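Side-chain contacts in BpsB (PgaB), Poly-beta-1,6-N-acetyl-D-glucosamine N-deacetylase (Bordetella bronchiseptica RB50, PDB 5BU6), which deacetylates the biofilm polysaccharide poly-beta-1,6-N-acetyl-D-glucosamine, and is needed for biofilm formation in this bacterium: residues S155-L158 and H159-V162; V196-D199 and L200-A204; L163-P166 and Q167-Q171; P57-M60 and Q61-I64. The protein carries 5 engineered substitutions. All coordinates share one frame; numbering follows the deposited sequence.

Interaction 1: residues S155-L158 and H159-V162. With NI (nickel (II) ion), chain C.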
loop_
_atom_site.group_PDB
_atom_site.type_symbol
_atom_site.label_atom_id
_atom_site.label_comp_id
_atom_site.label_asym_id
_atom_site.label_seq_id
_atom_site.Cartn_x
_atom_site.Cartn_y
_atom_site.Cartn_z
ATOM N N SER A 155 -0.574 -5.373 -4.461
ATOM C CA SER A 155 -1.106 -6.583 -5.129
ATOM C C SER A 155 -1.166 -6.377 -6.648
ATOM O O SER A 155 -0.965 -5.277 -7.137
ATOM C CB SER A 155 -2.488 -7.009 -4.605
ATOM O OG SER A 155 -3.537 -6.270 -5.223
ATOM N N HIS A 156 -1.404 -7.456 -7.381
ATOM C CA HIS A 156 -1.687 -7.367 -8.815
ATOM C C HIS A 156 -3.171 -7.080 -8.994
ATOM O O HIS A 156 -3.542 -6.037 -9.483
ATOM C CB HIS A 156 -1.290 -8.658 -9.552
ATOM C CG HIS A 156 -1.534 -8.616 -11.034
ATOM N ND1 HIS A 156 -0.951 -7.680 -11.858
ATOM C CD2 HIS A 156 -2.306 -9.391 -11.832
ATOM C CE1 HIS A 156 -1.346 -7.884 -13.102
ATOM N NE2 HIS A 156 -2.176 -8.914 -13.114
ATOM N N ASN A 157 -4.010 -8.004 -8.563
ATOM C CA ASN A 157 -5.450 -7.846 -8.716
ATOM C C ASN A 157 -6.206 -8.250 -7.451
ATOM O O ASN A 157 -7.199 -8.945 -7.509
ATOM C CB ASN A 157 -5.931 -8.662 -9.917
ATOM C CG ASN A 157 -7.339 -8.316 -10.341
ATOM O OD1 ASN A 157 -7.847 -7.221 -10.053
ATOM N ND2 ASN A 157 -7.986 -9.251 -11.023
ATOM N N LEU A 158 -5.722 -7.832 -6.287
ATOM C CA LEU A 158 -6.446 -8.141 -5.051
ATOM C C LEU A 158 -7.107 -6.901 -4.475
ATOM O O LEU A 158 -7.645 -6.943 -3.371
ATOM C CB LEU A 158 -5.506 -8.745 -4.015
ATOM C CG LEU A 158 -4.846 -10.047 -4.459
ATOM C CD1 LEU A 158 -3.896 -10.489 -3.373
ATOM C CD2 LEU A 158 -5.872 -11.123 -4.749
ATOM N N HIS A 159 -7.049 -5.796 -5.211
ATOM C CA HIS A 159 -7.594 -4.533 -4.705
ATOM C C HIS A 159 -9.070 -4.414 -5.100
ATOM O O HIS A 159 -9.482 -3.457 -5.761
ATOM C CB HIS A 159 -6.759 -3.352 -5.234
ATOM C CG HIS A 159 -6.806 -2.135 -4.355
ATOM N ND1 HIS A 159 -7.985 -1.529 -3.982
ATOM C CD2 HIS A 159 -5.819 -1.397 -3.800
ATOM C CE1 HIS A 159 -7.726 -0.484 -3.220
ATOM N NE2 HIS A 159 -6.417 -0.381 -3.090
ATOM N N ARG A 160 -9.863 -5.406 -4.698
ATOM C CA ARG A 160 -11.265 -5.452 -5.070
ATOM C C ARG A 160 -11.988 -6.456 -4.205
ATOM O O ARG A 160 -11.359 -7.204 -3.448
ATOM C CB ARG A 160 -11.416 -5.842 -6.539
ATOM C CG ARG A 160 -10.813 -7.205 -6.800
ATOM C CD ARG A 160 -10.837 -7.663 -8.240
ATOM N NE ARG A 160 -10.054 -8.897 -8.319
ATOM C CZ ARG A 160 -10.556 -10.130 -8.307
ATOM N NH1 ARG A 160 -9.735 -11.170 -8.356
ATOM N NH2 ARG A 160 -11.870 -10.333 -8.267
ATOM N N GLY A 161 -13.305 -6.475 -4.330
ATOM C CA GLY A 161 -14.118 -7.431 -3.612
ATOM C C GLY A 161 -14.386 -8.648 -4.465
ATOM O O GLY A 161 -14.446 -8.549 -5.689
ATOM N N VAL A 162 -14.533 -9.797 -3.810
ATOM C CA VAL A 162 -14.925 -11.035 -4.469
ATOM C C VAL A 162 -16.099 -11.643 -3.733
ATOM O O VAL A 162 -16.415 -11.233 -2.619
ATOM C CB VAL A 162 -13.793 -12.073 -4.506
ATOM C CG1 VAL A 162 -12.574 -11.497 -5.169
ATOM C CG2 VAL A 162 -13.468 -12.565 -3.096
HETATM NI NI NI C . -5.375 0.992 -1.931
HETATM O O HOH W 1 -7.463 -5.240 -8.069
HETATM O O HOH W 2 -4.435 2.534 -0.810
HETATM O O HOH W 3 -7.043 2.375 -1.851
#

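Interaction 2: residues V196-D199 and L200-A204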
loop_
_atom_site.group_PDB
_atom_site.type_symbol
_atom_site.label_atom_id
_atom_site.label_comp_id
_atom_site.label_asym_id
_atom_site.label_seq_id
_atom_site.Cartn_x
_atom_site.Cartn_y
_atom_site.Cartn_z
ATOM N N VAL A 196 -3.436 -16.297 -4.477
ATOM C CA VAL A 196 -2.741 -15.189 -3.832
ATOM C C VAL A 196 -1.243 -15.194 -4.161
ATOM O O VAL A 196 -0.663 -14.139 -4.418
ATOM C CB VAL A 196 -2.917 -15.209 -2.307
ATOM C CG1 VAL A 196 -2.094 -14.122 -1.671
ATOM C CG2 VAL A 196 -4.398 -15.062 -1.940
ATOM N N ARG A 197 -0.616 -16.373 -4.164
ATOM C CA ARG A 197 0.806 -16.450 -4.528
ATOM C C ARG A 197 1.113 -15.921 -5.924
ATOM O O ARG A 197 2.010 -15.105 -6.098
ATOM C CB ARG A 197 1.322 -17.884 -4.435
ATOM C CG ARG A 197 2.839 -17.944 -4.333
ATOM C CD ARG A 197 3.337 -19.379 -4.330
ATOM N NE ARG A 197 2.954 -20.108 -3.124
ATOM C CZ ARG A 197 1.969 -20.998 -3.065
ATOM N NH1 ARG A 197 1.255 -21.269 -4.146
ATOM N NH2 ARG A 197 1.699 -21.623 -1.923
ATOM N N GLN A 198 0.368 -16.403 -6.914
ATOM C CA GLN A 198 0.551 -15.964 -8.291
ATOM C C GLN A 198 0.332 -14.465 -8.421
ATOM O O GLN A 198 1.072 -13.793 -9.134
ATOM C CB GLN A 198 -0.397 -16.722 -9.225
ATOM C CG GLN A 198 -0.242 -16.378 -10.698
ATOM C CD GLN A 198 0.960 -17.049 -11.345
ATOM O OE1 GLN A 198 2.108 -16.682 -11.088
ATOM N NE2 GLN A 198 0.697 -18.033 -12.200
ATOM N N ASP A 199 -0.667 -13.941 -7.714
ATOM C CA ASP A 199 -0.908 -12.501 -7.699
ATOM C C ASP A 199 0.316 -11.723 -7.219
ATOM O O ASP A 199 0.765 -10.799 -7.886
ATOM C CB ASP A 199 -2.101 -12.165 -6.811
ATOM C CG ASP A 199 -2.517 -10.714 -6.934
ATOM O OD1 ASP A 199 -1.860 -9.855 -6.301
ATOM O OD2 ASP A 199 -3.493 -10.435 -7.667
ATOM N N LEU A 200 0.855 -12.092 -6.058
ATOM C CA LEU A 200 1.996 -11.355 -5.524
ATOM C C LEU A 200 3.213 -11.498 -6.436
ATOM O O LEU A 200 3.941 -10.526 -6.665
ATOM C CB LEU A 200 2.336 -11.831 -4.103
ATOM C CG LEU A 200 1.210 -11.632 -3.086
ATOM C CD1 LEU A 200 1.622 -12.061 -1.684
ATOM C CD2 LEU A 200 0.750 -10.190 -3.098
ATOM N N LYS A 201 3.441 -12.714 -6.934
ATOM C CA LYS A 201 4.572 -12.985 -7.817
ATOM C C LYS A 201 4.475 -12.134 -9.088
ATOM O O LYS A 201 5.451 -11.527 -9.524
ATOM C CB LYS A 201 4.628 -14.469 -8.197
ATOM C CG LYS A 201 5.915 -14.884 -8.910
ATOM C CD LYS A 201 5.745 -16.190 -9.691
ATOM C CE LYS A 201 5.078 -17.288 -8.865
ATOM N NZ LYS A 201 5.978 -17.898 -7.841
ATOM N N THR A 202 3.289 -12.100 -9.680
ATOM C CA THR A 202 3.059 -11.262 -10.848
ATOM C C THR A 202 3.349 -9.777 -10.584
ATOM O O THR A 202 4.023 -9.130 -11.393
ATOM C CB THR A 202 1.615 -11.436 -11.370
ATOM O OG1 THR A 202 1.409 -12.808 -11.712
ATOM C CG2 THR A 202 1.363 -10.584 -12.618
ATOM N N SER A 203 2.867 -9.230 -9.466
ATOM C CA SER A 203 3.104 -7.809 -9.194
ATOM C C SER A 203 4.592 -7.510 -9.025
ATOM O O SER A 203 5.086 -6.491 -9.516
ATOM C CB SER A 203 2.322 -7.337 -7.945
ATOM O OG SER A 203 2.885 -7.866 -6.759
ATOM N N ALA A 204 5.328 -8.403 -8.365
ATOM C CA ALA A 204 6.775 -8.193 -8.218
ATOM C C ALA A 204 7.512 -8.310 -9.571
ATOM O O ALA A 204 8.416 -7.522 -9.877
ATOM C CB ALA A 204 7.364 -9.175 -7.204
#

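Interaction 3: residues L163-P166 and Q167-Q171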
loop_
_atom_site.group_PDB
_atom_site.type_symbol
_atom_site.label_atom_id
_atom_site.label_comp_id
_atom_site.label_asym_id
_atom_site.label_seq_id
_atom_site.Cartn_x
_atom_site.Cartn_y
_atom_site.Cartn_z
ATOM N N LEU A 163 -16.735 -12.635 -4.345
ATOM C CA LEU A 163 -17.897 -13.254 -3.726
ATOM C C LEU A 163 -17.516 -14.107 -2.522
ATOM O O LEU A 163 -16.743 -15.055 -2.630
ATOM C CB LEU A 163 -18.671 -14.091 -4.748
ATOM C CG LEU A 163 -20.154 -13.723 -4.745
ATOM C CD1 LEU A 163 -20.305 -12.205 -4.851
ATOM C CD2 LEU A 163 -20.903 -14.433 -5.866
ATOM N N ALA A 164 -18.071 -13.741 -1.372
ATOM C CA ALA A 164 -17.891 -14.485 -0.133
ATOM C C ALA A 164 -18.929 -15.595 0.067
ATOM O O ALA A 164 -18.658 -16.582 0.750
ATOM C CB ALA A 164 -17.937 -13.539 1.036
ATOM N N ASN A 165 -20.117 -15.414 -0.506
ATOM C CA ASN A 165 -21.201 -16.384 -0.362
ATOM C C ASN A 165 -22.100 -16.415 -1.611
ATOM O O ASN A 165 -22.010 -15.523 -2.456
ATOM C CB ASN A 165 -22.024 -16.072 0.900
ATOM C CG ASN A 165 -22.620 -14.671 0.893
ATOM O OD1 ASN A 165 -22.798 -14.054 -0.156
ATOM N ND2 ASN A 165 -22.935 -14.165 2.080
ATOM N N PRO A 166 -22.955 -17.447 -1.744
ATOM C CA PRO A 166 -23.788 -17.552 -2.947
ATOM C C PRO A 166 -24.658 -16.330 -3.253
ATOM O O PRO A 166 -24.840 -16.037 -4.435
ATOM C CB PRO A 166 -24.673 -18.765 -2.647
ATOM C CG PRO A 166 -23.818 -19.627 -1.798
ATOM C CD PRO A 166 -22.998 -18.685 -0.945
ATOM N N GLN A 167 -25.180 -15.641 -2.240
ATOM C CA GLN A 167 -26.132 -14.557 -2.499
ATOM C C GLN A 167 -25.475 -13.359 -3.184
ATOM O O GLN A 167 -25.955 -12.900 -4.223
ATOM C CB GLN A 167 -26.830 -14.103 -1.211
ATOM C CG GLN A 167 -25.954 -14.055 0.020
ATOM C CD GLN A 167 -25.956 -15.364 0.782
ATOM O OE1 GLN A 167 -25.361 -16.349 0.345
ATOM N NE2 GLN A 167 -26.631 -15.383 1.925
ATOM N N GLY A 168 -24.385 -12.857 -2.615
ATOM C CA GLY A 168 -23.674 -11.757 -3.242
ATOM C C GLY A 168 -22.891 -10.848 -2.314
ATOM O O GLY A 168 -22.380 -9.817 -2.750
ATOM N N ASN A 169 -22.801 -11.215 -1.039
ATOM C CA ASN A 169 -22.023 -10.438 -0.085
ATOM C C ASN A 169 -20.548 -10.509 -0.458
ATOM O O ASN A 169 -20.028 -11.588 -0.740
ATOM C CB ASN A 169 -22.233 -10.939 1.347
ATOM C CG ASN A 169 -23.689 -10.886 1.782
ATOM O OD1 ASN A 169 -24.077 -11.522 2.763
ATOM N ND2 ASN A 169 -24.501 -10.137 1.049
ATOM N N GLU A 170 -19.885 -9.358 -0.471
ATOM C CA GLU A 170 -18.495 -9.291 -0.908
ATOM C C GLU A 170 -17.517 -9.207 0.263
ATOM O O GLU A 170 -17.858 -8.740 1.347
ATOM C CB GLU A 170 -18.290 -8.097 -1.844
ATOM C CG GLU A 170 -18.915 -8.266 -3.222
ATOM C CD GLU A 170 -18.885 -6.984 -4.038
ATOM O OE1 GLU A 170 -18.184 -6.033 -3.632
ATOM O OE2 GLU A 170 -19.568 -6.925 -5.082
ATOM N N GLN A 171 -16.301 -9.681 0.030
ATOM C CA GLN A 171 -15.222 -9.576 0.995
ATOM C C GLN A 171 -13.947 -9.225 0.227
ATOM O O GLN A 171 -13.928 -9.322 -0.992
ATOM C CB GLN A 171 -15.076 -10.881 1.785
ATOM C CG GLN A 171 -16.137 -11.046 2.871
ATOM C CD GLN A 171 -16.135 -12.430 3.509
ATOM O OE1 GLN A 171 -15.341 -13.299 3.142
ATOM N NE2 GLN A 171 -17.043 -12.644 4.457
#

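Interaction 4: residues P57-M60 and Q61-I64. With EDO (1,2-ethanediol), chain J.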
loop_
_atom_site.group_PDB
_atom_site.type_symbol
_atom_site.label_atom_id
_atom_site.label_comp_id
_atom_site.label_asym_id
_atom_site.label_seq_id
_atom_site.Cartn_x
_atom_site.Cartn_y
_atom_site.Cartn_z
ATOM N N PRO A 57 10.545 12.068 8.747
ATOM C CA PRO A 57 10.215 11.022 7.781
ATOM C C PRO A 57 11.433 10.170 7.407
ATOM O O PRO A 57 12.507 10.696 7.143
ATOM C CB PRO A 57 9.680 11.807 6.583
ATOM C CG PRO A 57 9.103 13.085 7.230
ATOM C CD PRO A 57 10.109 13.401 8.301
ATOM N N ILE A 58 11.236 8.859 7.416
ATOM C CA ILE A 58 12.291 7.866 7.152
ATOM C C ILE A 58 11.951 7.021 5.911
ATOM O O ILE A 58 10.803 7.006 5.445
ATOM C CB ILE A 58 12.475 6.908 8.367
ATOM C CG1 ILE A 58 11.190 6.080 8.565
ATOM C CG2 ILE A 58 12.876 7.680 9.622
ATOM C CD1 ILE A 58 11.154 5.212 9.792
ATOM N N SER A 59 12.939 6.313 5.366
ATOM C CA SER A 59 12.664 5.379 4.265
ATOM C C SER A 59 12.483 3.965 4.805
ATOM O O SER A 59 12.842 3.675 5.942
ATOM C CB SER A 59 13.805 5.375 3.264
ATOM O OG SER A 59 15.004 4.989 3.944
ATOM N N MET A 60 11.984 3.062 3.967
ATOM C CA MET A 60 11.943 1.649 4.344
ATOM C C MET A 60 13.346 1.072 4.551
ATOM O O MET A 60 13.558 0.201 5.397
ATOM C CB MET A 60 11.205 0.824 3.287
ATOM C CG MET A 60 10.975 -0.622 3.728
ATOM S SD MET A 60 9.249 -0.924 4.120
ATOM C CE MET A 60 8.496 -0.619 2.523
ATOM N N GLN A 61 14.305 1.544 3.759
ATOM C CA GLN A 61 15.685 1.107 3.943
ATOM C C GLN A 61 16.187 1.461 5.353
ATOM O O GLN A 61 16.947 0.708 5.983
ATOM C CB GLN A 61 16.594 1.728 2.890
ATOM C CG GLN A 61 18.017 1.203 2.969
ATOM C CD GLN A 61 18.085 -0.291 2.663
ATOM O OE1 GLN A 61 17.583 -0.741 1.637
ATOM N NE2 GLN A 61 18.693 -1.062 3.563
ATOM N N GLN A 62 15.787 2.635 5.839
ATOM C CA GLN A 62 16.166 3.050 7.185
ATOM C C GLN A 62 15.539 2.145 8.241
ATOM O O GLN A 62 16.192 1.800 9.239
ATOM C CB GLN A 62 15.767 4.501 7.432
ATOM C CG GLN A 62 16.776 5.509 6.900
ATOM C CD GLN A 62 16.294 6.932 7.090
ATOM O OE1 GLN A 62 15.370 7.376 6.415
ATOM N NE2 GLN A 62 16.888 7.635 8.033
ATOM N N ILE A 63 14.292 1.734 8.020
ATOM C CA ILE A 63 13.650 0.810 8.961
ATOM C C ILE A 63 14.433 -0.505 9.014
ATOM O O ILE A 63 14.754 -1.007 10.083
ATOM C CB ILE A 63 12.197 0.509 8.581
ATOM C CG1 ILE A 63 11.322 1.739 8.824
ATOM C CG2 ILE A 63 11.674 -0.689 9.386
ATOM C CD1 ILE A 63 9.969 1.711 8.073
ATOM N N ILE A 64 14.720 -1.055 7.844
ATOM C CA ILE A 64 15.440 -2.316 7.745
ATOM C C ILE A 64 16.798 -2.225 8.437
ATOM O O ILE A 64 17.176 -3.108 9.191
ATOM C CB ILE A 64 15.612 -2.712 6.278
ATOM C CG1 ILE A 64 14.235 -2.920 5.637
ATOM C CG2 ILE A 64 16.431 -3.951 6.151
ATOM C CD1 ILE A 64 14.267 -2.954 4.125
HETATM C C1 EDO J . 14.073 4.284 -0.774
HETATM O O1 EDO J . 13.443 5.406 -0.145
HETATM C C2 EDO J . 14.775 3.431 0.286
HETATM O O2 EDO J . 13.841 2.660 1.060
#

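Interaction 1: residues S155-L158 and H159-V162
The Arg-160 side chain crosses that of Asn-157 obliquely, guanidinium and amide planes 32° apart, with NE above the amide face at 3.4 Å from Asn-157 CG. At the guanidinium edge, near its plane, sits the backbone oxygen of Asn-157. The second flat group, the His-159 ring, has a metal-bound water in plane at its edge, and Tyr-222 meets it edge-to-face. This loop carries the metal-binding histidine motif of family 4 carbohydrate esterases: His-159 NE2 binds nickel at 2.1 Å, sharing the ion with Asp-84, His-154 and two waters of this site.

The turn leading up to the ligand is pinned at several points. Ser-155 OG accepts from Leu-158 N at 2.9 Å, an ST motif that closes the first half of the loop. His-159 is then the centre of an inverse gamma turn, whose weak bond runs from Arg-160 N to Leu-158 O. With CG of Asn-157 trans to the backbone N (chi1 -167°), the amide swings forward to Arg-160; its OD1 accepts from a water, which in turn takes a weak bond from His-159 N. The amide is thus linked, through one water and a weak second bond, to the backbone of the metal ligand.

Arg-160 runs extended from CG to NE, and its NE donates to Asn-157 O at 3.0 Å, approaching from above the carbonyl plane, 36° out of it.

Interaction 2: residues V196-D199 and L200-A204
Thr-202 turns OG1 back beside its own backbone N, chi1 -59°, which brings the hydroxyl to the carbonyl oxygen of Gln-198, one turn earlier. Ser-203 takes a different rotamer: chi1 of 72° folds OG between N and the carbonyl carbon and drops it onto Leu-200 O, at 2.9 Å.

Gln-198 O is therefore gripped twice by one residue. Thr-202 OG1 donates to it at 2.8 Å from well above the carbonyl plane, while Thr-202 N comes to the same oxygen, also at 2.8 Å, from the opposite face. Leu-200 O likewise has two donors, Ser-203 OG and Ala-204 N, but these share one face of its plane. Both hydroxyls add to the regular i to i+4 ladder of alpha-helix 189-211, which lies within the polysaccharide deacetylase domain and packs against helix 227-235 of the same fold. Val-196 and Leu-200 meet on the buried flank, CG1 of the valine 4.2 Å from CD1 of the leucine, where they reach Val-232 and Ala-233 respectively.

Gln-198 and Lys-201 are on the exposed side. Gln-198, bent at chi2, crosses Lys-201 at a slant, OE1 3.8 Å from its CE. Arg-197 points elsewhere, into a salt bridge with Glu-235, its NE 6.0 Å from Lys-201 NZ. Two polar groups are buried: the Asp-199 carboxylate, which turns off the helix past CD2 of Leu-200 to the backbone nitrogens of His-156 and Asn-157, and the Ser-203 hydroxyl, also hydrogen-bonded to Ser-153.

Interaction 3: residues L163-P166 and Q167-Q171
Gln-167 folds its amide over that of Asn-165, the two flat groups stacked with planes 25° apart and Gln-167 CD 3.4 Å from Asn-165 CG. This is the loop of a beta-hairpin, joining strand 161-163 to strand 170-172 on the protein surface. A chi1 of 39° keeps CG of Gln-167 wedged between its backbone N and carbonyl carbon, and the bend at chi2 then carries OE1 back toward the ring of Pro-166.

Gly-168 comes next, with a backbone (phi 153°) that would press a beta carbon against the preceding carbonyl oxygen. Its N donates to Asn-165 OD1 at 3.2 Å, and its CA rests against Leu-163 CD1.

Asn-169 holds the loop at three places. Its N is the second donor to Asn-165 OD1, at 3.0 Å and from the face opposite the glycine's approach, so one side-chain oxygen braces two successive peptides. Its OD1 accepts from Asn-165 ND2, also at 3.0 Å; the acceptor lies in the amide plane of Asn-165, whereas the donor stands well above the carbonyl plane of Asn-169. Its backbone O takes the Ala-164 N at 3.0 Å and closes the hairpin end.

Glu-170 faces Leu-163 as an antiparallel non-hydrogen-bonded pair, and the two side chains diverge, that of Glu-170 going to Phe-29 and Pro-125. Gln-171, extended beyond CG, finally brings its amide against the methyl of Ala-164, whose CB touches CD at 3.3 Å with OE1 and NE2 nearly as close.

Interaction 4: residues P57-M60 and Q61-I64
Ser-59 and Gln-62 grip each other at the tight end of this contact. Gln-62 N donates to Ser-59 OG at 3.1 Å, and in return Ser-59 N donates to Gln-62 OE1 at 2.9 Å, coming in tilted 25° from the amide carbonyl plane. The serine hydroxyl reaches its position because chi1 (59°) places OG between the backbone N and carbonyl carbon, facing the helix; the glutamine, extended beyond CG, stretches back along the entering chain until OE1 also lies 3.2 Å from Ile-58 CA. Next to this clasp the packing is apolar: Ile-58 and Ile-63 are buried, CD1 of the first meeting CG1 of the second at 3.6 Å, the two side chains crossing at about a right angle, against Pro-77 and Leu-79 of strand 77-83. Met-60 and Ile-64 touch less closely, CG to CD1 4.1 Å, next to Ile-240.

The side carrying Gln-61 is looser. Its N donates to O2 of an ethanediol molecule at 3.0 Å, a solvent component that probably came from the crystallisation liquor and is also bound by Glu-150. The amide of Gln-61 leaves the cap altogether: OE1 pairs with Arg-216 and NE2 with Asp-65.

Regular helical bonding starts at once, with Ile-63 N to Ser-59 O and Ile-64 N to Met-60 O. Reciprocal bonds between N-cap Ser-59 and Gln-62, flanked by the contact of Ile-58 with Ile-63, make a capping box combined with a hydrophobic staple, here where strand 56-57 gives way to helix 60-67.

How the interactions relate
Interactions 1, 2 and 3 form one connected region, with interaction 1 in the middle as the part that reaches the nickel site. Helix 189-211 backs its loop, the centres of interactions 1 and 2 about 11 Å apart: Asp-199 OD2 lies 2.6 Å from Asn-157 N, and OD1 2.7 Å from His-156 N, probable hydrogen bonds that join the helix to the loop before His-159. Further along the chain, interaction 3 continues as a hairpin, where Val-162 N is 2.9 Å from Gln-171 O; the centres of 1 and 3 are about 15 Å apart. Interaction 4 stands apart, its centre about 27 Å from that of interaction 1, on the opposite side of the chain's centre.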